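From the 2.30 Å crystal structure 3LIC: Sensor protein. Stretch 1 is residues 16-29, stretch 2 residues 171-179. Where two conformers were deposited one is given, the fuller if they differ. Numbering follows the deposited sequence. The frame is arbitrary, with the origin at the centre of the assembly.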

# COMPACT_ATOMS: atom_id res chain seq x y z
N GLN A 16 -16.17 8.88 12.93
CA GLN A 16 -16.63 7.54 12.76
C GLN A 16 -16.12 7.01 11.42
O GLN A 16 -15.70 5.85 11.33
CB GLN A 16 -18.14 7.45 12.84
CG GLN A 16 -18.64 7.13 14.26
CD GLN A 16 -20.07 6.69 14.24
OE1 GLN A 16 -20.38 5.51 14.45
NE2 GLN A 16 -20.95 7.62 13.92
N GLU A 17 -16.15 7.83 10.38
CA GLU A 17 -15.74 7.37 9.08
C GLU A 17 -14.29 7.02 9.02
O GLU A 17 -13.95 6.02 8.42
CB GLU A 17 -15.99 8.44 8.05
CG GLU A 17 -17.41 8.48 7.68
CD GLU A 17 -17.72 9.65 6.81
OE1 GLU A 17 -16.87 10.02 5.99
OE2 GLU A 17 -18.82 10.22 6.96
N SER A 18 -13.42 7.85 9.59
CA SER A 18 -12.00 7.65 9.50
C SER A 18 -11.62 6.42 10.36
O SER A 18 -10.79 5.60 10.00
CB SER A 18 -11.27 8.91 9.94
OG SER A 18 -11.48 9.05 11.33
N SER A 19 -12.27 6.27 11.51
CA SER A 19 -12.08 5.10 12.35
C SER A 19 -12.48 3.78 11.67
O SER A 19 -11.74 2.82 11.75
CB SER A 19 -12.93 5.26 13.59
OG SER A 19 -12.77 4.12 14.39
N HIS A 20 -13.67 3.73 11.06
CA HIS A 20 -14.10 2.56 10.26
C HIS A 20 -13.15 2.27 9.06
O HIS A 20 -12.81 1.11 8.79
CB HIS A 20 -15.55 2.73 9.74
CG HIS A 20 -16.60 2.63 10.82
ND1 HIS A 20 -16.61 3.42 11.96
CD2 HIS A 20 -17.71 1.84 10.92
CE1 HIS A 20 -17.65 3.12 12.71
NE2 HIS A 20 -18.33 2.16 12.11
N SER A 21 -12.76 3.32 8.35
CA SER A 21 -11.84 3.21 7.24
C SER A 21 -10.41 2.81 7.63
O SER A 21 -9.75 2.10 6.86
CB SER A 21 -11.79 4.52 6.50
OG SER A 21 -12.90 4.51 5.65
N ALA A 22 -9.93 3.29 8.78
CA ALA A 22 -8.60 2.85 9.26
C ALA A 22 -8.70 1.35 9.54
O ALA A 22 -7.76 0.59 9.43
CB ALA A 22 -8.20 3.64 10.59
N SER A 23 -9.86 0.95 9.98
CA SER A 23 -10.14 -0.41 10.29
C SER A 23 -10.11 -1.34 9.08
O SER A 23 -9.51 -2.42 9.12
CB SER A 23 -11.56 -0.46 10.87
OG SER A 23 -11.60 -1.33 11.92
N ARG A 24 -10.86 -0.99 8.05
CA ARG A 24 -10.84 -1.69 6.77
C ARG A 24 -9.41 -1.83 6.29
O ARG A 24 -8.97 -2.88 5.84
CB ARG A 24 -11.64 -0.90 5.73
CG ARG A 24 -13.05 -0.50 6.22
CD ARG A 24 -14.09 -0.19 5.12
NE ARG A 24 -15.38 -0.17 5.77
CZ ARG A 24 -16.09 0.92 6.07
NH1 ARG A 24 -15.69 2.12 5.68
NH2 ARG A 24 -17.23 0.77 6.72
N LEU A 25 -8.68 -0.72 6.36
CA LEU A 25 -7.34 -0.69 5.83
C LEU A 25 -6.50 -1.63 6.68
O LEU A 25 -5.72 -2.37 6.15
CB LEU A 25 -6.74 0.74 5.76
CG LEU A 25 -5.23 0.83 5.43
CD1 LEU A 25 -4.86 0.37 4.06
CD2 LEU A 25 -4.73 2.26 5.65
N GLN A 26 -6.67 -1.64 8.01
CA GLN A 26 -5.93 -2.58 8.85
C GLN A 26 -6.09 -4.06 8.48
O GLN A 26 -5.11 -4.80 8.37
CB GLN A 26 -6.36 -2.41 10.33
CG GLN A 26 -5.47 -3.21 11.34
CD GLN A 26 -6.14 -3.33 12.71
OE1 GLN A 26 -7.09 -2.60 13.02
NE2 GLN A 26 -5.67 -4.27 13.51
N PHE A 27 -7.35 -4.49 8.32
CA PHE A 27 -7.60 -5.86 7.96
C PHE A 27 -7.04 -6.19 6.53
O PHE A 27 -6.53 -7.27 6.32
CB PHE A 27 -9.08 -6.23 8.21
CG PHE A 27 -9.41 -6.33 9.70
CD1 PHE A 27 -8.92 -7.41 10.46
CD2 PHE A 27 -10.17 -5.37 10.33
CE1 PHE A 27 -9.19 -7.49 11.82
CE2 PHE A 27 -10.42 -5.44 11.68
CZ PHE A 27 -9.92 -6.50 12.43
N LEU A 28 -7.07 -5.24 5.60
CA LEU A 28 -6.54 -5.41 4.27
C LEU A 28 -5.03 -5.63 4.31
O LEU A 28 -4.51 -6.53 3.65
CB LEU A 28 -6.84 -4.16 3.44
CG LEU A 28 -6.24 -4.14 2.01
CD1 LEU A 28 -6.71 -5.36 1.20
CD2 LEU A 28 -6.59 -2.87 1.29
N LEU A 29 -4.33 -4.84 5.12
CA LEU A 29 -2.86 -4.86 5.15
C LEU A 29 -2.39 -6.08 5.93
O LEU A 29 -1.43 -6.75 5.56
CB LEU A 29 -2.33 -3.55 5.79
CG LEU A 29 -2.58 -2.20 5.05
CD1 LEU A 29 -2.09 -1.00 5.90
CD2 LEU A 29 -1.90 -2.16 3.69
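Stretch 2 (171-179) RLPEQLGIA

A short helix that ends against a long one often solves two problems at once: its apolar side chains need a surface to pack on, and its last carbonyls, short of backbone amide partners, can take donors from elsewhere. The contact between residues 16-29 and 171-179 of this sensor protein illustrates both, the second at the O of L176. The first stretch is helical throughout, part of a longer helix. The second holds a brief helix that runs through L176, breaks at G177 and leaves I178 and A179 extended. The two axes approach to 9.2 Å, with an angle of 109° between their N-to-C directions, so the short helix lies crosswise rather than alongside. Such a crossing concentrates the contact, and the nearest pair of CA atoms, those of S21 and L176, is 5.0 Å apart. Together the stretches bury 450 Å².

L176 carries the largest share of this surface. Its CA-to-CB bond points sideways, and chi1 of -90° with chi2 near p sets CD1 3.6 Å from CB of L25. The same methyl lies 4.2 Å from CB of R24, so L176 rests on the base of two successive helical residues. One turn further along, L28 points toward the short helix. L25 and L28 share the t, p rotamer common for leucine in helices, which here places CD2 of L28 3.8 Å from CD2 of L172 and 3.6 Å from OE1 of Q175. L172 adopts the other common helical rotamer, m, t; although its CA-to-CB bond points sideways, the end of its side chain comes nearer to the long helix, and its CD2 also lies 4.4 Å from CD1 of L25.

The polar half of the contact converges on one atom. The O of L176 receives a hydrogen bond from NH1 of R24 at 2.8 Å, with a nearly straight N-H...O angle of 165°. R24 is m at chi1 and t at chi2 and chi3, an extended chain that carries the guanidinium out to the carbonyl, which it meets edge-on, near the plane of the group; CD of R24 passes 3.6 Å from the O of Q175 on the way. In the model S21, with chi1 of -82°, also donates from OG to the O of L176 at 2.8 Å, although OG sits too close to I178 for its position to be exact.

The turn is made at G177, the first residue to leave helical phi and psi. Its phi of 84° favours glycine, while its N, and that of I178, still reach back to the O of P173, at 2.6 and 3.0 Å. A CB here would point toward the long helix and fall 2.8 Å from NH1 of R24, a clash, so the bare CA leaves room for the arginine. Beyond the turn, I178, m at both chi angles, starts sideways but brings its end nearer the long helix, with CD1 4.2 Å from the O of E17.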

# COMPACT_ATOMS: atom_id res chain seq x y z
N ARG A 171 -7.46 1.07 -5.96
CA ARG A 171 -8.55 0.35 -5.27
C ARG A 171 -8.80 0.72 -3.82
O ARG A 171 -9.82 0.32 -3.25
CB ARG A 171 -8.33 -1.14 -5.38
CG ARG A 171 -8.45 -1.61 -6.80
CD ARG A 171 -8.37 -3.12 -6.89
NE ARG A 171 -9.53 -3.66 -6.18
CZ ARG A 171 -9.70 -4.96 -5.94
NH1 ARG A 171 -8.78 -5.84 -6.36
NH2 ARG A 171 -10.77 -5.38 -5.29
N LEU A 172 -7.85 1.38 -3.16
CA LEU A 172 -7.98 1.62 -1.73
C LEU A 172 -9.27 2.30 -1.34
O LEU A 172 -9.85 1.92 -0.33
CB LEU A 172 -6.81 2.44 -1.17
CG LEU A 172 -5.47 1.74 -1.18
CD1 LEU A 172 -4.37 2.70 -0.70
CD2 LEU A 172 -5.58 0.46 -0.27
N PRO A 173 -9.73 3.32 -2.08
CA PRO A 173 -10.98 4.02 -1.67
C PRO A 173 -12.19 3.13 -1.57
O PRO A 173 -12.95 3.16 -0.59
CB PRO A 173 -11.19 5.01 -2.83
CG PRO A 173 -9.72 5.27 -3.40
CD PRO A 173 -9.20 3.86 -3.36
N GLU A 174 -12.40 2.31 -2.60
CA GLU A 174 -13.43 1.31 -2.49
C GLU A 174 -13.18 0.27 -1.38
O GLU A 174 -14.11 -0.13 -0.67
CB GLU A 174 -13.57 0.59 -3.82
CG GLU A 174 -14.40 -0.66 -3.59
CD GLU A 174 -14.73 -1.37 -4.88
OE1 GLU A 174 -13.89 -1.29 -5.83
OE2 GLU A 174 -15.81 -2.03 -4.93
N GLN A 175 -11.93 -0.21 -1.22
CA GLN A 175 -11.71 -1.21 -0.21
C GLN A 175 -11.94 -0.60 1.18
O GLN A 175 -12.35 -1.29 2.12
CB GLN A 175 -10.29 -1.79 -0.36
CG GLN A 175 -10.22 -2.82 -1.43
CD GLN A 175 -8.81 -3.06 -1.87
OE1 GLN A 175 -8.01 -2.12 -1.92
NE2 GLN A 175 -8.49 -4.32 -2.21
N LEU A 176 -11.69 0.72 1.30
CA LEU A 176 -11.83 1.49 2.55
C LEU A 176 -13.22 2.11 2.73
O LEU A 176 -13.61 2.41 3.86
CB LEU A 176 -10.79 2.60 2.65
CG LEU A 176 -9.47 2.16 3.34
CD1 LEU A 176 -8.97 0.73 2.89
CD2 LEU A 176 -8.41 3.27 3.18
N GLY A 177 -13.96 2.27 1.63
CA GLY A 177 -15.37 2.67 1.71
C GLY A 177 -15.50 4.19 1.82
O GLY A 177 -16.31 4.66 2.56
N ILE A 178 -14.65 4.92 1.09
CA ILE A 178 -14.50 6.35 1.14
C ILE A 178 -14.29 6.79 -0.33
O ILE A 178 -13.53 6.16 -1.13
CB ILE A 178 -13.22 6.78 1.96
CG1 ILE A 178 -13.19 6.17 3.36
CG2 ILE A 178 -13.22 8.24 2.23
CD1 ILE A 178 -14.41 6.61 4.29
N ALA A 179 -14.94 7.90 -0.69
CA ALA A 179 -14.84 8.40 -2.04
C ALA A 179 -13.39 8.81 -2.28
O ALA A 179 -12.78 9.37 -1.42
CB ALA A 179 -15.79 9.58 -2.22